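Local coordinates for glyoxalase-related enzyme (PDB 3BQX), which is of unknown function but belongs to the vicinal oxygen chelate (VOC) superfamily and is related to the glyoxalases, at residues L11-D15 and D115-H119; L16-A20 and R34-I39; R21-F27 and R89-G95. One frame throughout, in Å; residues are numbered along the deposited sequence.

How the interactions relate
Strand 8-13 leads straight into helix 16-26, and that helix takes part in interactions 2 and 3 with its two halves. Interaction 2 closes the shortest loop, setting the first turns, 16-20, against the hairpin that runs into strand 38-42 of the N-terminal sheet. Interaction 3 reaches further, from 21-27 to the end of helix 83-92 at 89-95; along the chain it crosses interaction 2. Both nest inside the long loop closed by interaction 1, where 11-15 meets the turn 115-119 between strands 109-114 and 120-125. Together they tie the two four-stranded sheets to each other and to helices 16-26 and 83-92.

Interaction 1: residues L11-D15 and D115-H119; sequences LGIGD and DPDGH
Two side chains of the 115-119 turn hydrogen-bond to the backbone of 11-15. His119 NE2 donates to Gly12 O over 2.9 Å. The bond is nearly straight, with an N-H...O angle of 173°; the acceptor lies in the plane of the imidazole, while the donor is tilted off the carbonyl plane. Gly14 N donates to Asp117 OD1 over 2.7 Å, approaching from above the carboxylate plane. With CG anti to its own carbonyl carbon (chi1 -64°), Asp117 turns the carboxylate toward Ile13 and Gly14. Its other oxygen, OD2, takes a hydrogen from a water that also donates to Asp15 O, a water-mediated link beside the two direct bonds.

The turn is tied internally as well. Asp115 OD1 accepts from Asp117 N, forming an Asx turn, and from His119 N, the two donors arriving from opposite faces of the carboxylate; a type I turn spans Asp115 to Gly118. OD2 of the same residue is hydrogen-bonded to Tyr23 OH. In the paired-module VOC fold, this turn connects two strands of the C-terminal sheet and strand 8-13 belongs to the N-terminal one, making the contact a seam between modules.

Van der Waals contacts accompany these bonds. Leu11 CB sits over one face of the His119 ring, 4.0 Å from its centroid, in a CH-pi contact displaced toward the rim; CD1 and CD2 reach across toward CG and ND1. Beside the carboxylate, Ile13 CB and CG2 each approach the oxygen Asp117 OD2 to 3.3 Å. The rest of the Ile13 side chain leads off toward Ser19 and Thr50.

Leu11 and Ile13 hydrogen-bond through their backbones to strand 47-52, and Leu11 also pairs antiparallel with a strand of the second subunit, carrying the sheet across the dimer interface.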
ATOM      1  N   LEU A  11       6.148  -4.582   0.956  1.00  8.50           N
ATOM      2  CA  LEU A  11       7.254  -3.687   0.640  1.00  9.67           C
ATOM      3  C   LEU A  11       8.516  -4.515   0.533  1.00  9.79           C
ATOM      4  O   LEU A  11       8.790  -5.332   1.410  1.00  9.96           O
ATOM      5  CB  LEU A  11       7.443  -2.644   1.740  1.00  9.01           C
ATOM      6  CG  LEU A  11       6.216  -1.779   2.037  1.00  8.89           C
ATOM      7  CD1 LEU A  11       6.510  -0.841   3.202  1.00 10.43           C
ATOM      8  CD2 LEU A  11       5.838  -0.994   0.780  1.00 11.64           C
ATOM      9  N   GLY A  12       9.281  -4.308  -0.536  1.00  9.66           N
ATOM     10  CA  GLY A  12      10.533  -5.027  -0.702  1.00 11.62           C
ATOM     11  C   GLY A  12      11.591  -4.313   0.117  1.00 12.26           C
ATOM     12  O   GLY A  12      11.725  -3.092   0.031  1.00 13.18           O
ATOM     13  N   ILE A  13      12.346  -5.065   0.915  1.00 12.94           N
ATOM     14  CA  ILE A  13      13.378  -4.482   1.768  1.00 13.97           C
ATOM     15  C   ILE A  13      14.726  -5.182   1.620  1.00 14.18           C
ATOM     16  O   ILE A  13      14.808  -6.275   1.072  1.00 14.38           O
ATOM     17  CB  ILE A  13      12.943  -4.533   3.249  1.00 13.46           C
ATOM     18  CG1 ILE A  13      12.754  -5.988   3.682  1.00 12.37           C
ATOM     19  CG2 ILE A  13      11.639  -3.742   3.431  1.00 12.25           C
ATOM     20  CD1 ILE A  13      12.671  -6.176   5.191  1.00 14.35           C
ATOM     21  N   GLY A  14      15.779  -4.544   2.122  1.00 15.77           N
ATOM     22  CA  GLY A  14      17.103  -5.131   2.016  1.00 18.78           C
ATOM     23  C   GLY A  14      17.609  -5.789   3.283  1.00 19.66           C
ATOM     24  O   GLY A  14      18.394  -6.736   3.219  1.00 22.17           O
ATOM     25  N   ASP A  15      17.159  -5.305   4.436  1.00 20.78           N
ATOM     26  CA  ASP A  15      17.600  -5.846   5.718  1.00 21.55           C
ATOM     27  C   ASP A  15      16.464  -5.892   6.736  1.00 20.63           C
ATOM     28  O   ASP A  15      15.907  -4.854   7.096  1.00 20.34           O
ATOM     29  CB  ASP A  15      18.739  -4.985   6.268  1.00 23.15           C
ATOM     30  CG  ASP A  15      19.356  -5.565   7.522  1.00 25.13           C
ATOM     31  OD1 ASP A  15      20.125  -6.545   7.409  1.00 28.50           O
ATOM     32  OD2 ASP A  15      19.068  -5.046   8.621  1.00 25.53           O
ATOM     33  N   ASP A 115      11.143   5.085   5.078  1.00 12.00           N
ATOM     34  CA  ASP A 115      11.706   4.022   5.889  1.00 13.27           C
ATOM     35  C   ASP A 115      13.133   3.747   5.400  1.00 14.21           C
ATOM     36  O   ASP A 115      13.582   4.356   4.429  1.00 14.94           O
ATOM     37  CB  ASP A 115      10.776   2.777   5.891  1.00 12.52           C
ATOM     38  CG  ASP A 115      10.874   1.909   4.643  1.00 13.00           C
ATOM     39  OD1 ASP A 115      11.656   2.177   3.713  1.00 12.34           O
ATOM     40  OD2 ASP A 115      10.124   0.906   4.616  1.00 12.46           O
ATOM     41  N   PRO A 116      13.875   2.855   6.078  1.00 15.78           N
ATOM     42  CA  PRO A 116      15.256   2.552   5.679  1.00 16.67           C
ATOM     43  C   PRO A 116      15.486   2.169   4.226  1.00 16.77           C
ATOM     44  O   PRO A 116      16.589   2.341   3.701  1.00 17.93           O
ATOM     45  CB  PRO A 116      15.648   1.418   6.622  1.00 17.59           C
ATOM     46  CG  PRO A 116      14.862   1.707   7.841  1.00 16.41           C
ATOM     47  CD  PRO A 116      13.504   2.095   7.283  1.00 15.37           C
ATOM     48  N   ASP A 117      14.454   1.640   3.582  1.00 15.48           N
ATOM     49  CA  ASP A 117      14.563   1.209   2.200  1.00 15.53           C
ATOM     50  C   ASP A 117      14.048   2.238   1.206  1.00 14.88           C
ATOM     51  O   ASP A 117      13.995   1.976   0.006  1.00 18.67           O
ATOM     52  CB  ASP A 117      13.833  -0.124   2.031  1.00 16.94           C
ATOM     53  CG  ASP A 117      14.477  -1.236   2.839  1.00 16.75           C
ATOM     54  OD1 ASP A 117      15.465  -1.824   2.351  1.00 18.42           O
ATOM     55  OD2 ASP A 117      14.011  -1.508   3.967  1.00 17.37           O
ATOM     56  N   GLY A 118      13.669   3.407   1.711  1.00 14.96           N
ATOM     57  CA  GLY A 118      13.188   4.465   0.843  1.00 14.18           C
ATOM     58  C   GLY A 118      11.687   4.568   0.662  1.00 14.18           C
ATOM     59  O   GLY A 118      11.214   5.487  -0.004  1.00 15.35           O
ATOM     60  N   HIS A 119      10.927   3.640   1.234  1.00 12.07           N
ATOM     61  CA  HIS A 119       9.473   3.705   1.084  1.00 11.52           C
ATOM     62  C   HIS A 119       8.947   4.910   1.846  1.00 11.03           C
ATOM     63  O   HIS A 119       9.166   5.049   3.045  1.00 11.57           O
ATOM     64  CB  HIS A 119       8.831   2.419   1.587  1.00 12.20           C
ATOM     65  CG  HIS A 119       9.291   1.204   0.852  1.00 12.78           C
ATOM     66  ND1 HIS A 119       9.075   1.026  -0.499  1.00 13.84           N
ATOM     67  CD2 HIS A 119       9.987   0.120   1.269  1.00 11.71           C
ATOM     68  CE1 HIS A 119       9.621  -0.114  -0.882  1.00 13.14           C
ATOM     69  NE2 HIS A 119      10.179  -0.683   0.173  1.00 12.04           N
TER
HETATM   70  O   HOH W   1      15.999  -2.764   5.292  1.00 16.03           O

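Interaction 2: residues L16-A20 and R34-I39; sequences LEASA and RNPEII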
ATOM      1  N   LEU A  16      16.135  -7.090   7.213  1.00 20.92           N
ATOM      2  CA  LEU A  16      15.056  -7.254   8.185  1.00 20.52           C
ATOM      3  C   LEU A  16      15.248  -6.513   9.501  1.00 21.57           C
ATOM      4  O   LEU A  16      14.304  -5.928  10.030  1.00 21.12           O
ATOM      5  CB  LEU A  16      14.822  -8.733   8.497  1.00 21.90           C
ATOM      6  CG  LEU A  16      13.698  -9.426   7.731  1.00 21.92           C
ATOM      7  CD1 LEU A  16      14.083  -9.565   6.273  1.00 23.39           C
ATOM      8  CD2 LEU A  16      13.436 -10.791   8.346  1.00 22.22           C
ATOM      9  N   GLU A  17      16.461  -6.547  10.044  1.00 21.67           N
ATOM     10  CA  GLU A  17      16.704  -5.876  11.310  1.00 21.57           C
ATOM     11  C   GLU A  17      16.485  -4.369  11.198  1.00 19.41           C
ATOM     12  O   GLU A  17      15.851  -3.763  12.065  1.00 20.19           O
ATOM     13  CB  GLU A  17      18.122  -6.175  11.811  1.00 23.35           C
ATOM     14  CG  GLU A  17      18.364  -5.728  13.247  1.00 28.51           C
ATOM     15  CD  GLU A  17      19.693  -6.211  13.797  1.00 31.15           C
ATOM     16  OE1 GLU A  17      20.743  -5.842  13.230  1.00 34.33           O
ATOM     17  OE2 GLU A  17      19.683  -6.957  14.800  1.00 33.25           O
ATOM     18  N   ALA A  18      16.995  -3.772  10.125  1.00 19.67           N
ATOM     19  CA  ALA A  18      16.846  -2.333   9.914  1.00 19.00           C
ATOM     20  C   ALA A  18      15.369  -1.974   9.742  1.00 17.39           C
ATOM     21  O   ALA A  18      14.889  -0.977  10.282  1.00 17.56           O
ATOM     22  CB  ALA A  18      17.644  -1.896   8.683  1.00 19.51           C
ATOM     23  N   SER A  19      14.652  -2.803   8.991  1.00 17.72           N
ATOM     24  CA  SER A  19      13.230  -2.578   8.753  1.00 16.05           C
ATOM     25  C   SER A  19      12.439  -2.769  10.048  1.00 15.47           C
ATOM     26  O   SER A  19      11.583  -1.953  10.387  1.00 15.33           O
ATOM     27  CB  SER A  19      12.729  -3.547   7.681  1.00 15.19           C
ATOM     28  OG  SER A  19      11.403  -3.231   7.295  1.00 13.76           O
ATOM     29  N   ALA A  20      12.735  -3.844  10.774  1.00 15.80           N
ATOM     30  CA  ALA A  20      12.053  -4.124  12.034  1.00 17.08           C
ATOM     31  C   ALA A  20      12.265  -2.994  13.045  1.00 16.01           C
ATOM     32  O   ALA A  20      11.385  -2.705  13.855  1.00 16.74           O
ATOM     33  CB  ALA A  20      12.545  -5.447  12.614  1.00 16.50           C
ATOM     34  N   ARG A  34       7.109 -13.586  11.713  1.00 14.57           N
ATOM     35  CA  ARG A  34       8.459 -13.245  11.319  1.00 14.56           C
ATOM     36  C   ARG A  34       9.340 -14.457  11.112  1.00 15.24           C
ATOM     37  O   ARG A  34       9.293 -15.408  11.886  1.00 14.33           O
ATOM     38  CB  ARG A  34       9.127 -12.340  12.353  1.00 16.73           C
ATOM     39  CG  ARG A  34      10.610 -12.142  12.077  1.00 17.87           C
ATOM     40  CD  ARG A  34      11.249 -11.125  12.997  1.00 21.54           C
ATOM     41  NE  ARG A  34      12.658 -10.946  12.657  1.00 23.67           N
ATOM     42  CZ  ARG A  34      13.449 -10.027  13.199  1.00 24.74           C
ATOM     43  NH1 ARG A  34      12.971  -9.193  14.112  1.00 26.63           N
ATOM     44  NH2 ARG A  34      14.719  -9.941  12.823  1.00 27.26           N
ATOM     45  N   ASN A  35      10.126 -14.425  10.042  1.00 14.83           N
ATOM     46  CA  ASN A  35      11.096 -15.472   9.768  1.00 16.31           C
ATOM     47  C   ASN A  35      12.270 -14.753   9.102  1.00 16.71           C
ATOM     48  O   ASN A  35      12.210 -13.543   8.885  1.00 15.86           O
ATOM     49  CB  ASN A  35      10.511 -16.613   8.911  1.00 17.16           C
ATOM     50  CG  ASN A  35      10.183 -16.200   7.496  1.00 18.44           C
ATOM     51  OD1 ASN A  35      10.724 -15.235   6.971  1.00 18.30           O
ATOM     52  ND2 ASN A  35       9.303 -16.962   6.857  1.00 21.21           N
ATOM     53  N   PRO A  36      13.363 -15.463   8.792  1.00 17.41           N
ATOM     54  CA  PRO A  36      14.511 -14.797   8.166  1.00 18.25           C
ATOM     55  C   PRO A  36      14.309 -14.000   6.876  1.00 16.57           C
ATOM     56  O   PRO A  36      15.190 -13.232   6.490  1.00 17.21           O
ATOM     57  CB  PRO A  36      15.505 -15.941   7.981  1.00 19.52           C
ATOM     58  CG  PRO A  36      15.217 -16.807   9.165  1.00 20.49           C
ATOM     59  CD  PRO A  36      13.706 -16.846   9.174  1.00 20.05           C
ATOM     60  N   GLU A  37      13.169 -14.160   6.209  1.00 16.83           N
ATOM     61  CA  GLU A  37      12.956 -13.422   4.967  1.00 15.67           C
ATOM     62  C   GLU A  37      11.755 -12.485   4.919  1.00 14.56           C
ATOM     63  O   GLU A  37      11.676 -11.639   4.030  1.00 15.45           O
ATOM     64  CB  GLU A  37      12.875 -14.390   3.779  1.00 19.13           C
ATOM     65  CG  GLU A  37      11.604 -15.214   3.713  1.00 22.78           C
ATOM     66  CD  GLU A  37      11.571 -16.139   2.507  1.00 25.52           C
ATOM     67  OE1 GLU A  37      12.416 -17.059   2.448  1.00 26.74           O
ATOM     68  OE2 GLU A  37      10.708 -15.946   1.619  1.00 24.81           O
ATOM     69  N   ILE A  38      10.827 -12.612   5.859  1.00 12.22           N
ATOM     70  CA  ILE A  38       9.643 -11.761   5.818  1.00 11.28           C
ATOM     71  C   ILE A  38       9.068 -11.458   7.195  1.00 10.59           C
ATOM     72  O   ILE A  38       9.233 -12.237   8.137  1.00 11.85           O
ATOM     73  CB  ILE A  38       8.546 -12.434   4.943  1.00 11.50           C
ATOM     74  CG1 ILE A  38       7.469 -11.429   4.534  1.00 10.25           C
ATOM     75  CG2 ILE A  38       7.920 -13.598   5.697  1.00 12.83           C
ATOM     76  CD1 ILE A  38       6.542 -11.959   3.419  1.00 12.33           C
ATOM     77  N   ILE A  39       8.406 -10.313   7.303  1.00 10.53           N
ATOM     78  CA  ILE A  39       7.743  -9.909   8.533  1.00 10.03           C
ATOM     79  C   ILE A  39       6.342  -9.430   8.170  1.00  8.94           C
ATOM     80  O   ILE A  39       6.169  -8.697   7.193  1.00 10.02           O
ATOM     81  CB  ILE A  39       8.482  -8.759   9.252  1.00 10.38           C
ATOM     82  CG1 ILE A  39       9.871  -9.232   9.688  1.00 13.66           C
ATOM     83  CG2 ILE A  39       7.671  -8.290  10.454  1.00 12.25           C
ATOM     84  CD1 ILE A  39      10.719  -8.154  10.331  1.00 13.90           C
TER
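Asn35 OD1 is gripped by two backbone amides, which approach from opposite faces of the amide plane. Glu37 N reaches Asn35 OD1 at 2.8 Å, and this bond makes an Asx turn. Ile38 N meets the same Asn35 OD1 at 2.9 Å, and the pair holds the bend 35-37 in shape just where Leu16 of the helix comes down on it. Leu16 CD2 lies close to two carbonyl oxygens of that bend, 3.1 Å from Asn35 O and 3.5 Å from Pro36 O, while CD1 lies near Pro36 O and Glu37 O. An unusual chi1 of -97° goes with this fit of the branched end against the backbone.

Against Ile39 the packing is apolar. Leu16 CD2 passes Ile39 CG1 at 4.1 Å, the two side chains running in opposite directions, and Ala20 CB rests against Ile39 CD1 at 4.0 Å. Separately, Arg34, extended from CG to NE, brings NH1 to 4.1 Å from Ala20 CB at the exposed margin.

The start of helix 16-26 packs on the bend between strands 33-34 and 38-42, with Leu16 also touching Leu52, and Ile39 touching Thr50, on strand 47-52.

Interaction 3: residues R21-F27 and R89-G95; sequences RFYGEGF and RLVAAGG
Gly26 and Leu90 bring the two backbones together, CA to CA 4.2 Å, in the last turns of the two helices. A wider pi-type turn runs through 22-26, while the partner helix ends in a Schellman motif: Gly95 N bonds to Leu90 O and Gly94 N to Val91 O, with Gly94 at positive phi. Having no side chain, Gly26 admits Ala93 CB to 3.4 Å from its CA, tighter than usual van der Waals contact.

Leu90 carries the apolar packing. Its CD2 stands over the centre of the Phe27 ring, 3.7 Å from the centroid and 12° off the normal, a CH-pi contact. Phe22, its CG anti to the backbone N (chi1 -180°), points its ring at the end of helix 83-92, where CE1 lies 3.8 Å from Leu90 CB and 3.7 Å from Gly95 CA.

Toward solvent, the extended Arg21 chain lays one face of its guanidinium over the Ala93-Gly94 peptide. Three waters bridge the margin: one joins Arg21 NE, Glu25 OE1 and Ala92 O, another Glu25 O and Arg89 O, and a third Gly26 O and Arg89 NE.

Near their C-terminal ends, helices 16-26 and 83-92 meet side against side; Ile123 of strand 120-125 packs against both Phe27 and Leu90, and Asp115 and Pro116 of the neighbouring loop against Phe22.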
ATOM      1  N   ARG A  21      13.438  -2.366  12.998  1.00 17.74           N
ATOM      2  CA  ARG A  21      13.745  -1.261  13.901  1.00 18.23           C
ATOM      3  C   ARG A  21      12.845  -0.061  13.606  1.00 16.40           C
ATOM      4  O   ARG A  21      12.289   0.553  14.519  1.00 18.07           O
ATOM      5  CB  ARG A  21      15.214  -0.848  13.754  1.00 19.62           C
ATOM      6  CG  ARG A  21      15.606   0.331  14.624  1.00 21.94           C
ATOM      7  CD  ARG A  21      16.932   0.923  14.177  1.00 24.75           C
ATOM      8  NE  ARG A  21      17.249   2.155  14.892  1.00 26.41           N
ATOM      9  CZ  ARG A  21      18.170   3.026  14.496  1.00 28.48           C
ATOM     10  NH1 ARG A  21      18.864   2.801  13.388  1.00 28.98           N
ATOM     11  NH2 ARG A  21      18.397   4.126  15.203  1.00 29.40           N
ATOM     12  N   PHE A  22      12.707   0.265  12.323  1.00 15.89           N
ATOM     13  CA  PHE A  22      11.871   1.383  11.906  1.00 15.61           C
ATOM     14  C   PHE A  22      10.410   1.177  12.297  1.00 14.88           C
ATOM     15  O   PHE A  22       9.800   2.036  12.930  1.00 14.84           O
ATOM     16  CB  PHE A  22      11.958   1.576  10.388  1.00 16.20           C
ATOM     17  CG  PHE A  22      11.125   2.721   9.872  1.00 15.89           C
ATOM     18  CD1 PHE A  22      11.547   4.038  10.037  1.00 15.63           C
ATOM     19  CD2 PHE A  22       9.911   2.483   9.224  1.00 14.80           C
ATOM     20  CE1 PHE A  22      10.778   5.103   9.564  1.00 16.31           C
ATOM     21  CE2 PHE A  22       9.135   3.544   8.748  1.00 15.92           C
ATOM     22  CZ  PHE A  22       9.571   4.855   8.918  1.00 15.89           C
ATOM     23  N   TYR A  23       9.845   0.032  11.928  1.00 14.34           N
ATOM     24  CA  TYR A  23       8.444  -0.225  12.239  1.00 14.10           C
ATOM     25  C   TYR A  23       8.196  -0.532  13.708  1.00 14.83           C
ATOM     26  O   TYR A  23       7.155  -0.165  14.253  1.00 14.19           O
ATOM     27  CB  TYR A  23       7.904  -1.340  11.324  1.00 12.48           C
ATOM     28  CG  TYR A  23       7.829  -0.865   9.884  1.00 11.28           C
ATOM     29  CD1 TYR A  23       6.890   0.089   9.500  1.00 10.53           C
ATOM     30  CD2 TYR A  23       8.773  -1.269   8.951  1.00  9.87           C
ATOM     31  CE1 TYR A  23       6.900   0.638   8.226  1.00 10.67           C
ATOM     32  CE2 TYR A  23       8.802  -0.724   7.671  1.00 10.43           C
ATOM     33  CZ  TYR A  23       7.863   0.235   7.318  1.00  9.31           C
ATOM     34  OH  TYR A  23       7.920   0.823   6.074  1.00 10.66           O
ATOM     35  N   GLY A  24       9.169  -1.166  14.356  1.00 15.88           N
ATOM     36  CA  GLY A  24       9.017  -1.496  15.763  1.00 17.83           C
ATOM     37  C   GLY A  24       9.324  -0.356  16.719  1.00 18.22           C
ATOM     38  O   GLY A  24       8.483   0.015  17.537  1.00 20.76           O
ATOM     39  N   GLU A  25      10.526   0.204  16.619  1.00 20.10           N
ATOM     40  CA  GLU A  25      10.930   1.301  17.495  1.00 20.97           C
ATOM     41  C   GLU A  25      10.419   2.658  17.026  1.00 20.31           C
ATOM     42  O   GLU A  25      10.225   3.570  17.833  1.00 21.97           O
ATOM     43  CB  GLU A  25      12.454   1.340  17.618  1.00 22.59           C
ATOM     44  CG  GLU A  25      13.044   0.129  18.323  1.00 26.82           C
ATOM     45  CD  GLU A  25      14.559   0.173  18.390  1.00 29.13           C
ATOM     46  OE1 GLU A  25      15.102   1.181  18.886  1.00 30.36           O
ATOM     47  OE2 GLU A  25      15.205  -0.804  17.950  1.00 32.40           O
ATOM     48  N   GLY A  26      10.205   2.791  15.720  1.00 19.53           N
ATOM     49  CA  GLY A  26       9.715   4.045  15.179  1.00 18.10           C
ATOM     50  C   GLY A  26       8.206   4.160  15.295  1.00 17.52           C
ATOM     51  O   GLY A  26       7.696   5.054  15.967  1.00 16.90           O
ATOM     52  N   PHE A  27       7.481   3.247  14.651  1.00 16.25           N
ATOM     53  CA  PHE A  27       6.021   3.274  14.700  1.00 16.11           C
ATOM     54  C   PHE A  27       5.431   2.632  15.952  1.00 15.59           C
ATOM     55  O   PHE A  27       4.295   2.922  16.322  1.00 17.47           O
ATOM     56  CB  PHE A  27       5.425   2.572  13.474  1.00 12.09           C
ATOM     57  CG  PHE A  27       5.143   3.489  12.312  1.00 10.58           C
ATOM     58  CD1 PHE A  27       5.786   3.303  11.094  1.00 12.01           C
ATOM     59  CD2 PHE A  27       4.211   4.516  12.428  1.00 12.23           C
ATOM     60  CE1 PHE A  27       5.504   4.128  10.004  1.00 10.85           C
ATOM     61  CE2 PHE A  27       3.917   5.348  11.347  1.00 11.74           C
ATOM     62  CZ  PHE A  27       4.567   5.149  10.131  1.00 11.60           C
ATOM     63  N   ARG A  89      10.213  10.256  16.183  1.00 19.70           N
ATOM     64  CA  ARG A  89      10.446   8.871  16.573  1.00 19.09           C
ATOM     65  C   ARG A  89      10.832   8.027  15.361  1.00 18.91           C
ATOM     66  O   ARG A  89      11.690   7.150  15.452  1.00 17.74           O
ATOM     67  CB  ARG A  89       9.200   8.285  17.251  1.00 20.44           C
ATOM     68  CG  ARG A  89       8.849   8.944  18.585  1.00 23.02           C
ATOM     69  CD  ARG A  89       7.939   8.062  19.437  1.00 23.56           C
ATOM     70  NE  ARG A  89       6.563   8.003  18.947  1.00 26.34           N
ATOM     71  CZ  ARG A  89       5.673   8.982  19.087  1.00 26.27           C
ATOM     72  NH1 ARG A  89       6.009  10.108  19.706  1.00 28.33           N
ATOM     73  NH2 ARG A  89       4.442   8.831  18.618  1.00 26.92           N
ATOM     74  N   LEU A  90      10.207   8.296  14.218  1.00 18.35           N
ATOM     75  CA  LEU A  90      10.527   7.547  13.007  1.00 17.81           C
ATOM     76  C   LEU A  90      11.953   7.850  12.561  1.00 17.73           C
ATOM     77  O   LEU A  90      12.691   6.955  12.156  1.00 16.42           O
ATOM     78  CB  LEU A  90       9.549   7.895  11.880  1.00 17.63           C
ATOM     79  CG  LEU A  90       8.086   7.497  12.084  1.00 17.56           C
ATOM     80  CD1 LEU A  90       7.268   7.935  10.874  1.00 16.53           C
ATOM     81  CD2 LEU A  90       7.977   5.986  12.274  1.00 16.78           C
ATOM     82  N   VAL A  91      12.334   9.123  12.630  1.00 18.25           N
ATOM     83  CA  VAL A  91      13.678   9.528  12.238  1.00 18.93           C
ATOM     84  C   VAL A  91      14.711   8.893  13.165  1.00 18.31           C
ATOM     85  O   VAL A  91      15.748   8.414  12.717  1.00 18.86           O
ATOM     86  CB  VAL A  91      13.840  11.059  12.287  1.00 18.32           C
ATOM     87  CG1 VAL A  91      15.298  11.438  12.031  1.00 19.35           C
ATOM     88  CG2 VAL A  91      12.938  11.702  11.240  1.00 20.37           C
ATOM     89  N   ALA A  92      14.409   8.885  14.458  1.00 19.04           N
ATOM     90  CA  ALA A  92      15.307   8.306  15.452  1.00 19.54           C
ATOM     91  C   ALA A  92      15.452   6.798  15.265  1.00 20.35           C
ATOM     92  O   ALA A  92      16.423   6.201  15.724  1.00 21.46           O
ATOM     93  CB  ALA A  92      14.790   8.607  16.849  1.00 18.79           C
ATOM     94  N   ALA A  93      14.484   6.186  14.586  1.00 19.66           N
ATOM     95  CA  ALA A  93      14.503   4.746  14.353  1.00 20.69           C
ATOM     96  C   ALA A  93      15.086   4.359  12.990  1.00 19.90           C
ATOM     97  O   ALA A  93      14.936   3.220  12.542  1.00 20.05           O
ATOM     98  CB  ALA A  93      13.092   4.187  14.496  1.00 19.42           C
ATOM     99  N   GLY A  94      15.742   5.310  12.329  1.00 20.50           N
ATOM    100  CA  GLY A  94      16.347   5.023  11.041  1.00 19.63           C
ATOM    101  C   GLY A  94      15.653   5.654   9.849  1.00 18.75           C
ATOM    102  O   GLY A  94      16.068   5.454   8.709  1.00 20.26           O
ATOM    103  N   GLY A  95      14.601   6.421  10.107  1.00 18.81           N
ATOM    104  CA  GLY A  95      13.883   7.059   9.018  1.00 19.55           C
ATOM    105  C   GLY A  95      14.605   8.266   8.446  1.00 19.68           C
ATOM    106  O   GLY A  95      15.423   8.887   9.123  1.00 21.28           O
TER
HETATM  107  O   HOH W   2      15.957   3.578  17.308  1.00 38.26           O
HETATM  108  O   HOH W   3      12.131   6.056  17.853  1.00 22.76           O
HETATM  109  O   HOH W   4       5.636   5.590  17.787  1.00 22.47           O